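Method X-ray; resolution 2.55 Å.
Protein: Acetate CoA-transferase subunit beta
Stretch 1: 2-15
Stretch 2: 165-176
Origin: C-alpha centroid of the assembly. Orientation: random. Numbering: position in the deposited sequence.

Stretch 1, residues 2-15: DAKQRIARRVAQEL
Stretch 2 165-176: HMLVTELAVFRF

An α-helix beginning at Ala3 packs across a β-hairpin in which strand 166-168 pairs with strand 172-176. The helix and strand 166-168 run at 147° to each other, closer to antiparallel than to perpendicular, with axes approaching to 9.6 Å. The start of the helix therefore lies near the hairpin turn, where the CA atoms of Ala3 and Glu170 are 5.4 Å apart, and Glu14 lies beside Met166 and Arg175.

The helix bonds its own backbone, and the two strands share part of theirs. Helical i to i+4 bonds run from Arg6 N to Asp2 O (2.8 Å) through to Ala12 N to Ala8 O (2.9 Å), and Glu14 N turns to Val11 O (2.9 Å). In the hairpin, Leu167 N bonds Phe174 O (2.9 Å), Phe174 N bonds Leu167 O (2.8 Å), Phe176 N bonds His165 O (2.9 Å) and Thr169 N bonds Ala172 O (2.9 Å). Thr169, chi1 p, points its CA-to-CB bond away from the helix; its OG1 accepts from Leu171 N (3.1 Å) and Ala172 N (3.0 Å), pinning the turn.

No backbone hydrogen bond joins the stretches; side chains make the contact, and its middle is apolar. Val168 (t), whose beta branching suits a strand, sets CG1 4.0 Å from Ile7 CG2 and CG2 3.9 Å from Val11 CG2. Ile7 (m, t) also lies along the turn, its CG1 3.4 Å from Glu170 N. Glu170 (p, m, chi3 3°; phi/psi -76°/-4°) points its CA-to-CB bond toward the helix. Ala3 is small enough for close approach, its CB 3.8 Å from Glu170 CB. Nearby, Arg6 NH1 bridges to Asp2 OD2 (2.7 Å, a weak hydrogen bond). The contact buries 479 Å², both sides summed.

At the other end, charge takes over. Glu14 (t, p) receives Arg175 (m, t, t, chi4 -83°) in a salt bridge: NH2 donates to OE1 at 3.1 Å and weakly to OE2 at 3.2 Å, while NH1 donates to OE2 at 3.1 Å. Glu14 OE1 also accepts from Arg10 NH1 (3.3 Å) and NH2 (3.2 Å), a second salt bridge one helical turn back. One carboxylate thus serves two arginines, and its charge offsets the repulsion expected between Arg10 NH2 and Arg175 NH2, only 3.6 Å apart.

Arg10 (t, p, t, chi4 87°) also uses its aliphatic stem, CG lying 3.9 Å from Val168 CG1 and 4.1 Å from Val173 CG2. The extended Met166 (t, t, t) places CE over one face of the Arg10 guanidinium, 3.7 Å from NH2. Arg10 NE and NH2, Glu14 OE2, Thr169 OG1 and Glu170 OE1 have hydrogen bonds elsewhere in the structure.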

# COMPACT_ATOMS: atom_id res chain seq x y z
N ASP B 2 40.53 12.90 -7.73
CA ASP B 2 40.74 12.10 -6.53
C ASP B 2 39.90 12.66 -5.38
O ASP B 2 39.64 11.97 -4.39
CB ASP B 2 42.23 12.08 -6.16
CG ASP B 2 42.53 11.14 -5.01
OD1 ASP B 2 41.81 10.13 -4.85
OD2 ASP B 2 43.51 11.40 -4.28
N ALA B 3 39.48 13.91 -5.51
CA ALA B 3 38.63 14.56 -4.51
C ALA B 3 37.37 13.74 -4.26
O ALA B 3 37.04 13.43 -3.12
CB ALA B 3 38.26 15.96 -4.94
N LYS B 4 36.67 13.40 -5.34
CA LYS B 4 35.47 12.58 -5.26
C LYS B 4 35.77 11.26 -4.56
O LYS B 4 34.94 10.74 -3.81
CB LYS B 4 34.93 12.31 -6.66
CG LYS B 4 34.51 13.55 -7.42
CD LYS B 4 33.91 13.18 -8.77
CE LYS B 4 33.68 14.41 -9.63
NZ LYS B 4 33.10 14.06 -10.96
N GLN B 5 36.96 10.72 -4.80
CA GLN B 5 37.35 9.44 -4.21
C GLN B 5 37.62 9.57 -2.72
O GLN B 5 37.27 8.68 -1.95
CB GLN B 5 38.57 8.88 -4.93
CG GLN B 5 38.28 8.43 -6.36
CD GLN B 5 39.51 7.91 -7.08
OE1 GLN B 5 40.64 8.19 -6.69
NE2 GLN B 5 39.28 7.14 -8.14
N ARG B 6 38.25 10.67 -2.30
CA ARG B 6 38.46 10.88 -0.87
C ARG B 6 37.11 11.08 -0.17
O ARG B 6 36.89 10.55 0.92
CB ARG B 6 39.39 12.07 -0.59
CG ARG B 6 40.83 11.88 -1.07
CD ARG B 6 41.69 13.13 -0.87
NE ARG B 6 41.27 14.31 -1.64
CZ ARG B 6 41.73 14.63 -2.84
NH1 ARG B 6 42.64 13.87 -3.45
NH2 ARG B 6 41.29 15.73 -3.45
N ILE B 7 36.22 11.85 -0.79
CA ILE B 7 34.88 12.04 -0.26
C ILE B 7 34.17 10.69 -0.11
O ILE B 7 33.67 10.35 0.96
CB ILE B 7 34.04 12.97 -1.16
CG1 ILE B 7 34.66 14.37 -1.17
CG2 ILE B 7 32.59 13.04 -0.67
CD1 ILE B 7 34.11 15.28 -2.24
N ALA B 8 34.13 9.93 -1.20
CA ALA B 8 33.49 8.62 -1.21
C ALA B 8 34.10 7.71 -0.16
O ALA B 8 33.40 6.98 0.54
CB ALA B 8 33.60 7.98 -2.58
N ARG B 9 35.43 7.75 -0.06
CA ARG B 9 36.16 6.96 0.92
C ARG B 9 35.74 7.31 2.34
O ARG B 9 35.49 6.42 3.16
CB ARG B 9 37.66 7.16 0.74
CG ARG B 9 38.54 6.37 1.68
CD ARG B 9 40.01 6.55 1.32
NE ARG B 9 40.91 5.82 2.21
CZ ARG B 9 42.23 5.75 2.05
NH1 ARG B 9 42.81 6.37 1.03
NH2 ARG B 9 42.97 5.07 2.91
N ARG B 10 35.66 8.60 2.64
CA ARG B 10 35.25 9.05 3.97
C ARG B 10 33.81 8.65 4.29
O ARG B 10 33.52 8.19 5.40
CB ARG B 10 35.43 10.56 4.11
CG ARG B 10 34.95 11.12 5.45
CD ARG B 10 35.65 10.45 6.63
NE ARG B 10 35.04 10.81 7.91
CZ ARG B 10 34.01 10.17 8.46
NH1 ARG B 10 33.44 9.14 7.85
NH2 ARG B 10 33.53 10.57 9.63
N VAL B 11 32.90 8.83 3.34
CA VAL B 11 31.51 8.46 3.53
C VAL B 11 31.38 6.95 3.78
O VAL B 11 30.58 6.52 4.62
CB VAL B 11 30.63 8.86 2.32
CG1 VAL B 11 29.22 8.28 2.44
CG2 VAL B 11 30.57 10.37 2.18
N ALA B 12 32.17 6.17 3.06
CA ALA B 12 32.16 4.72 3.21
C ALA B 12 32.50 4.31 4.64
O ALA B 12 31.95 3.34 5.17
CB ALA B 12 33.13 4.08 2.23
N GLN B 13 33.41 5.05 5.27
CA GLN B 13 33.81 4.78 6.64
C GLN B 13 32.72 5.14 7.65
O GLN B 13 32.78 4.73 8.81
CB GLN B 13 35.10 5.54 6.97
CG GLN B 13 36.33 4.99 6.26
CD GLN B 13 37.57 5.83 6.48
OE1 GLN B 13 37.50 6.94 7.02
NE2 GLN B 13 38.72 5.30 6.08
N GLU B 14 31.71 5.88 7.20
CA GLU B 14 30.62 6.30 8.08
C GLU B 14 29.58 5.20 8.24
O GLU B 14 28.92 5.11 9.28
CB GLU B 14 29.94 7.56 7.53
CG GLU B 14 28.92 8.19 8.48
CD GLU B 14 29.55 8.78 9.73
OE1 GLU B 14 30.79 8.97 9.74
OE2 GLU B 14 28.81 9.04 10.69
N LEU B 15 29.44 4.37 7.22
CA LEU B 15 28.43 3.32 7.21
C LEU B 15 28.77 2.22 8.20
O LEU B 15 29.93 1.86 8.38
CB LEU B 15 28.29 2.73 5.81
CG LEU B 15 28.04 3.74 4.68
CD1 LEU B 15 27.98 3.03 3.34
CD2 LEU B 15 26.77 4.53 4.93
N HIS B 165 22.06 15.63 7.84
CA HIS B 165 22.73 15.25 9.09
C HIS B 165 24.24 15.38 8.97
O HIS B 165 24.91 15.79 9.92
CB HIS B 165 22.38 13.82 9.49
CG HIS B 165 20.94 13.63 9.85
ND1 HIS B 165 20.06 12.90 9.08
CD2 HIS B 165 20.23 14.06 10.92
CE1 HIS B 165 18.87 12.90 9.65
NE2 HIS B 165 18.95 13.60 10.77
N MET B 166 24.78 15.04 7.81
CA MET B 166 26.22 15.00 7.60
C MET B 166 26.58 15.53 6.21
O MET B 166 26.00 15.11 5.21
CB MET B 166 26.73 13.57 7.77
CG MET B 166 28.25 13.42 7.73
SD MET B 166 28.75 11.70 7.90
CE MET B 166 30.54 11.86 7.98
N LEU B 167 27.54 16.45 6.17
CA LEU B 167 28.04 16.99 4.92
C LEU B 167 29.53 16.67 4.78
O LEU B 167 30.33 17.06 5.63
CB LEU B 167 27.82 18.50 4.85
CG LEU B 167 28.43 19.22 3.64
CD1 LEU B 167 27.86 18.66 2.34
CD2 LEU B 167 28.20 20.71 3.73
N VAL B 168 29.88 15.96 3.72
CA VAL B 168 31.25 15.52 3.49
C VAL B 168 31.81 16.10 2.19
O VAL B 168 31.30 15.83 1.11
CB VAL B 168 31.35 13.98 3.43
CG1 VAL B 168 32.80 13.53 3.30
CG2 VAL B 168 30.72 13.36 4.67
N THR B 169 32.87 16.90 2.33
CA THR B 169 33.58 17.45 1.18
C THR B 169 35.02 16.98 1.20
O THR B 169 35.45 16.31 2.14
CB THR B 169 33.55 19.00 1.17
OG1 THR B 169 34.44 19.50 2.17
CG2 THR B 169 32.14 19.52 1.44
N GLU B 170 35.77 17.32 0.16
CA GLU B 170 37.17 16.93 0.08
C GLU B 170 38.02 17.81 1.00
O GLU B 170 39.22 17.58 1.14
CB GLU B 170 37.68 17.01 -1.37
CG GLU B 170 37.99 18.41 -1.91
CD GLU B 170 36.75 19.23 -2.21
OE1 GLU B 170 35.63 18.76 -1.95
OE2 GLU B 170 36.91 20.36 -2.73
N LEU B 171 37.39 18.80 1.63
CA LEU B 171 38.10 19.70 2.52
C LEU B 171 37.75 19.47 3.99
O LEU B 171 38.59 19.67 4.88
CB LEU B 171 37.78 21.16 2.16
CG LEU B 171 38.46 21.76 0.92
CD1 LEU B 171 38.04 23.21 0.74
CD2 LEU B 171 39.98 21.64 0.94
N ALA B 172 36.52 19.03 4.26
CA ALA B 172 36.05 18.93 5.64
C ALA B 172 34.80 18.06 5.81
O ALA B 172 34.12 17.73 4.84
CB ALA B 172 35.79 20.31 6.20
N VAL B 173 34.50 17.72 7.07
CA VAL B 173 33.26 17.04 7.42
C VAL B 173 32.46 17.88 8.41
O VAL B 173 32.96 18.25 9.47
CB VAL B 173 33.53 15.65 8.05
CG1 VAL B 173 32.23 14.95 8.41
CG2 VAL B 173 34.35 14.78 7.10
N PHE B 174 31.22 18.20 8.04
CA PHE B 174 30.30 18.93 8.90
C PHE B 174 29.19 18.01 9.41
O PHE B 174 28.77 17.10 8.70
CB PHE B 174 29.67 20.11 8.16
CG PHE B 174 30.66 21.15 7.69
CD1 PHE B 174 31.08 22.15 8.55
CD2 PHE B 174 31.13 21.14 6.40
CE1 PHE B 174 31.97 23.11 8.13
CE2 PHE B 174 32.03 22.10 5.96
CZ PHE B 174 32.45 23.09 6.83
N ARG B 175 28.73 18.26 10.63
CA ARG B 175 27.57 17.55 11.16
C ARG B 175 26.53 18.54 11.69
O ARG B 175 26.87 19.55 12.30
CB ARG B 175 27.98 16.58 12.27
CG ARG B 175 28.85 15.43 11.81
CD ARG B 175 29.05 14.42 12.93
NE ARG B 175 30.02 13.39 12.57
CZ ARG B 175 29.74 12.29 11.86
NH1 ARG B 175 28.51 12.07 11.42
NH2 ARG B 175 30.70 11.42 11.60
N PHE B 176 25.25 18.24 11.45
CA PHE B 176 24.15 19.04 11.98
C PHE B 176 23.54 18.36 13.20
O PHE B 176 22.90 17.31 13.08
CB PHE B 176 23.08 19.27 10.91
CG PHE B 176 23.55 20.09 9.74
CD1 PHE B 176 23.45 21.47 9.77
CD2 PHE B 176 24.08 19.48 8.62
CE1 PHE B 176 23.88 22.23 8.70
CE2 PHE B 176 24.51 20.24 7.54
CZ PHE B 176 24.40 21.62 7.58